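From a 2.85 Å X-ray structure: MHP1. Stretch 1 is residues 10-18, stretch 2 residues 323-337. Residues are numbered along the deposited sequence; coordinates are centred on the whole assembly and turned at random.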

# COMPACT_ATOMS: atom_id res chain seq x y z
N ARG A 10 2.78 29.94 -12.83
CA ARG A 10 1.47 29.29 -12.81
C ARG A 10 1.17 28.64 -11.45
O ARG A 10 2.07 28.08 -10.82
CB ARG A 10 1.47 28.21 -13.90
CG ARG A 10 0.11 27.86 -14.44
CD ARG A 10 0.19 27.30 -15.87
NE ARG A 10 0.68 25.92 -15.96
CZ ARG A 10 -0.06 24.84 -15.72
NH1 ARG A 10 -1.34 24.96 -15.34
NH2 ARG A 10 0.48 23.63 -15.84
N SER A 11 -0.08 28.71 -10.98
CA SER A 11 -0.46 28.05 -9.72
C SER A 11 -0.97 26.63 -9.95
O SER A 11 -1.78 26.40 -10.87
CB SER A 11 -1.51 28.85 -8.95
OG SER A 11 -1.83 28.22 -7.71
N LEU A 12 -0.52 25.68 -9.11
CA LEU A 12 -0.89 24.27 -9.24
C LEU A 12 -1.87 23.79 -8.16
O LEU A 12 -2.21 22.60 -8.11
CB LEU A 12 0.35 23.36 -9.25
CG LEU A 12 1.40 23.46 -10.37
CD1 LEU A 12 2.53 22.51 -10.11
CD2 LEU A 12 0.82 23.22 -11.77
N LEU A 13 -2.31 24.72 -7.31
CA LEU A 13 -3.22 24.40 -6.19
C LEU A 13 -4.66 24.38 -6.66
O LEU A 13 -5.05 25.20 -7.49
CB LEU A 13 -3.05 25.40 -5.05
CG LEU A 13 -4.02 25.36 -3.87
CD1 LEU A 13 -4.50 24.00 -3.61
CD2 LEU A 13 -3.32 25.85 -2.65
N ASN A 14 -5.42 23.41 -6.15
CA ASN A 14 -6.87 23.36 -6.29
C ASN A 14 -7.42 22.66 -5.04
O ASN A 14 -6.65 22.04 -4.31
CB ASN A 14 -7.30 22.72 -7.63
CG ASN A 14 -7.24 21.18 -7.64
OD1 ASN A 14 -7.17 20.54 -6.60
ND2 ASN A 14 -7.30 20.59 -8.83
N PRO A 15 -8.74 22.78 -4.76
CA PRO A 15 -9.23 22.35 -3.44
C PRO A 15 -8.96 20.88 -3.10
O PRO A 15 -8.77 20.58 -1.93
CB PRO A 15 -10.73 22.65 -3.51
CG PRO A 15 -11.02 22.78 -4.95
CD PRO A 15 -9.81 23.41 -5.54
N SER A 16 -8.92 19.99 -4.09
CA SER A 16 -8.65 18.57 -3.82
C SER A 16 -7.20 18.27 -3.46
O SER A 16 -6.94 17.46 -2.59
CB SER A 16 -9.06 17.71 -5.01
OG SER A 16 -10.44 17.88 -5.31
N ASN A 17 -6.26 18.92 -4.15
CA ASN A 17 -4.82 18.70 -3.95
C ASN A 17 -4.14 19.65 -2.94
O ASN A 17 -2.91 19.76 -2.89
CB ASN A 17 -4.09 18.75 -5.30
CG ASN A 17 -4.03 20.16 -5.89
OD1 ASN A 17 -3.86 21.12 -5.16
ND2 ASN A 17 -4.15 20.27 -7.21
N ALA A 18 -4.94 20.34 -2.13
CA ALA A 18 -4.41 21.28 -1.14
C ALA A 18 -4.04 20.54 0.13
O ALA A 18 -4.67 19.56 0.45
CB ALA A 18 -5.44 22.33 -0.82
N ALA A 323 -5.88 8.46 -8.35
CA ALA A 323 -6.78 9.60 -8.24
C ALA A 323 -6.00 10.90 -7.90
O ALA A 323 -6.04 11.84 -8.66
CB ALA A 323 -7.90 9.34 -7.24
N TYR A 324 -5.30 10.94 -6.77
CA TYR A 324 -4.57 12.16 -6.42
C TYR A 324 -3.46 12.56 -7.41
O TYR A 324 -3.09 13.75 -7.46
CB TYR A 324 -3.94 12.06 -5.04
CG TYR A 324 -4.90 12.19 -3.90
CD1 TYR A 324 -5.08 11.14 -3.03
CD2 TYR A 324 -5.60 13.37 -3.67
CE1 TYR A 324 -5.95 11.24 -1.97
CE2 TYR A 324 -6.46 13.48 -2.60
CZ TYR A 324 -6.64 12.40 -1.76
OH TYR A 324 -7.48 12.43 -0.68
N THR A 325 -2.91 11.59 -8.16
CA THR A 325 -1.90 11.90 -9.18
C THR A 325 -2.52 12.67 -10.35
O THR A 325 -1.92 13.61 -10.87
CB THR A 325 -1.16 10.63 -9.71
OG1 THR A 325 -0.41 10.02 -8.65
CG2 THR A 325 -0.18 11.00 -10.82
N LEU A 326 -3.72 12.28 -10.75
CA LEU A 326 -4.45 13.00 -11.80
C LEU A 326 -4.90 14.40 -11.39
O LEU A 326 -4.57 15.40 -12.05
CB LEU A 326 -5.66 12.19 -12.31
CG LEU A 326 -5.34 10.93 -13.15
CD1 LEU A 326 -6.61 10.23 -13.64
CD2 LEU A 326 -4.41 11.26 -14.32
N CYS A 327 -5.64 14.49 -10.29
CA CYS A 327 -6.24 15.78 -9.94
C CYS A 327 -5.14 16.76 -9.50
O CYS A 327 -5.39 17.94 -9.21
CB CYS A 327 -7.32 15.62 -8.88
SG CYS A 327 -6.70 15.35 -7.21
N SER A 328 -3.91 16.27 -9.48
CA SER A 328 -2.84 17.01 -8.87
C SER A 328 -1.73 17.35 -9.86
O SER A 328 -0.92 18.24 -9.59
CB SER A 328 -2.33 16.20 -7.68
OG SER A 328 -1.01 16.52 -7.41
N THR A 329 -1.71 16.66 -11.00
CA THR A 329 -0.81 16.99 -12.13
C THR A 329 -1.53 17.86 -13.18
O THR A 329 -0.93 18.75 -13.79
CB THR A 329 -0.32 15.72 -12.88
OG1 THR A 329 0.55 14.94 -12.04
CG2 THR A 329 0.40 16.11 -14.16
N PHE A 330 -2.82 17.57 -13.41
CA PHE A 330 -3.67 18.41 -14.28
C PHE A 330 -4.76 19.11 -13.45
O PHE A 330 -5.96 18.78 -13.55
CB PHE A 330 -4.26 17.57 -15.41
CG PHE A 330 -3.25 16.72 -16.07
CD1 PHE A 330 -3.25 15.35 -15.87
CD2 PHE A 330 -2.25 17.30 -16.82
CE1 PHE A 330 -2.28 14.56 -16.45
CE2 PHE A 330 -1.28 16.53 -17.41
CZ PHE A 330 -1.28 15.15 -17.23
N PRO A 331 -4.33 20.09 -12.63
CA PRO A 331 -5.23 20.52 -11.57
C PRO A 331 -6.46 21.31 -12.07
O PRO A 331 -7.46 21.31 -11.36
CB PRO A 331 -4.31 21.34 -10.66
CG PRO A 331 -3.23 21.78 -11.55
CD PRO A 331 -2.98 20.64 -12.44
N ARG A 332 -6.41 21.93 -13.25
CA ARG A 332 -7.61 22.61 -13.75
C ARG A 332 -8.45 21.66 -14.62
O ARG A 332 -9.63 21.92 -14.85
CB ARG A 332 -7.31 23.96 -14.47
CG ARG A 332 -6.05 24.70 -13.99
CD ARG A 332 -6.26 25.92 -13.10
NE ARG A 332 -6.64 25.63 -11.71
CZ ARG A 332 -5.90 25.90 -10.62
NH1 ARG A 332 -4.71 26.46 -10.71
NH2 ARG A 332 -6.38 25.61 -9.43
N VAL A 333 -7.86 20.54 -15.05
CA VAL A 333 -8.61 19.50 -15.78
C VAL A 333 -9.32 18.45 -14.89
O VAL A 333 -10.45 18.09 -15.20
CB VAL A 333 -7.75 18.73 -16.79
CG1 VAL A 333 -8.62 17.82 -17.61
CG2 VAL A 333 -7.04 19.66 -17.71
N PHE A 334 -8.69 17.95 -13.82
CA PHE A 334 -9.31 16.88 -13.01
C PHE A 334 -9.51 17.30 -11.58
O PHE A 334 -8.73 18.07 -11.05
CB PHE A 334 -8.41 15.64 -12.91
CG PHE A 334 -8.22 14.91 -14.19
CD1 PHE A 334 -7.03 15.01 -14.88
CD2 PHE A 334 -9.22 14.11 -14.70
CE1 PHE A 334 -6.85 14.34 -16.07
CE2 PHE A 334 -9.04 13.43 -15.90
CZ PHE A 334 -7.85 13.55 -16.59
N THR A 335 -10.51 16.73 -10.92
CA THR A 335 -10.63 16.87 -9.47
C THR A 335 -10.57 15.48 -8.81
O THR A 335 -10.70 14.49 -9.48
CB THR A 335 -11.91 17.66 -9.05
OG1 THR A 335 -13.07 17.09 -9.65
CG2 THR A 335 -11.80 19.11 -9.45
N PHE A 336 -10.39 15.41 -7.50
CA PHE A 336 -10.36 14.10 -6.86
C PHE A 336 -11.48 13.16 -7.32
O PHE A 336 -11.20 12.07 -7.80
CB PHE A 336 -10.40 14.19 -5.35
CG PHE A 336 -10.52 12.86 -4.69
CD1 PHE A 336 -9.40 12.03 -4.60
CD2 PHE A 336 -11.73 12.41 -4.20
CE1 PHE A 336 -9.49 10.77 -4.02
CE2 PHE A 336 -11.84 11.16 -3.60
CZ PHE A 336 -10.72 10.33 -3.52
N LYS A 337 -12.74 13.55 -7.16
CA LYS A 337 -13.83 12.67 -7.59
C LYS A 337 -13.71 12.29 -9.09
O LYS A 337 -14.03 11.16 -9.48
CB LYS A 337 -15.21 13.27 -7.26
CG LYS A 337 -15.66 13.10 -5.79
CD LYS A 337 -16.68 14.22 -5.37
CE LYS A 337 -17.29 14.03 -3.94
NZ LYS A 337 -18.62 13.27 -3.80

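This is a polar contact between an irregular segment and the end of a helix and the loop that follows it, up to the start of the next helix, in which side-chain amides, a guanidinium and a hydroxyl pair with backbone groups of the opposing stretch. The helix end and the loop after it supply the acceptors for the amides. After Thr329 the chain leaves helical geometry at Phe330, and the carbonyls of Cys327 and Pro331 are met by asparagine amides from the other stretch. Cys327 O would look to residue 331 for its helical bond, but Pro331 has no N-H. The CA-to-CB bond of Asn14 points toward the other stretch, and Asn14 ND2 bonds Pro331 O at 2.6 Å, the better of its two bonds; the same ND2 makes a weak bond to Cys327 O at 3.3 Å. Asn17 ND2 reaches that Cys327 O as well, also weakly at 3.3 Å, so one carbonyl receives two amides.

Both asparagines are held in place by their own stretch. Asn14 N donates to Asn17 OD1 at 2.9 Å, and Asn17 N returns a bond to Asn14 OD1 at 3.1 Å. Each OD1 thus takes a backbone N-H of the segment; Asn14 ND2 bonds across, and Asn17 ND2 does so while also bonding Leu12 O weakly at 3.2 Å.

At Arg332 the roles reverse. Its CA-to-CB bond points sideways, but its guanidinium comes back to the segment, where Arg332 NH2 bonds Leu13 O at a very short 2.4 Å. Ser11 O also lies near the guanidinium plane, 2.9 Å from Arg332 NH1, but the angle is too poor for a hydrogen bond. Near Ser16, Phe336 N, in the first turn of the next helix, gives a weak bond to Ser16 OG at 3.3 Å, while the Thr335 side chain makes no capping bond.

Apolar packing is modest: Leu12 CD2 lies 4.3 Å from Pro331 CG, although the Leu12 CA-to-CB bond points away. Pro331 thus combines an acceptor carbonyl with a packing ring.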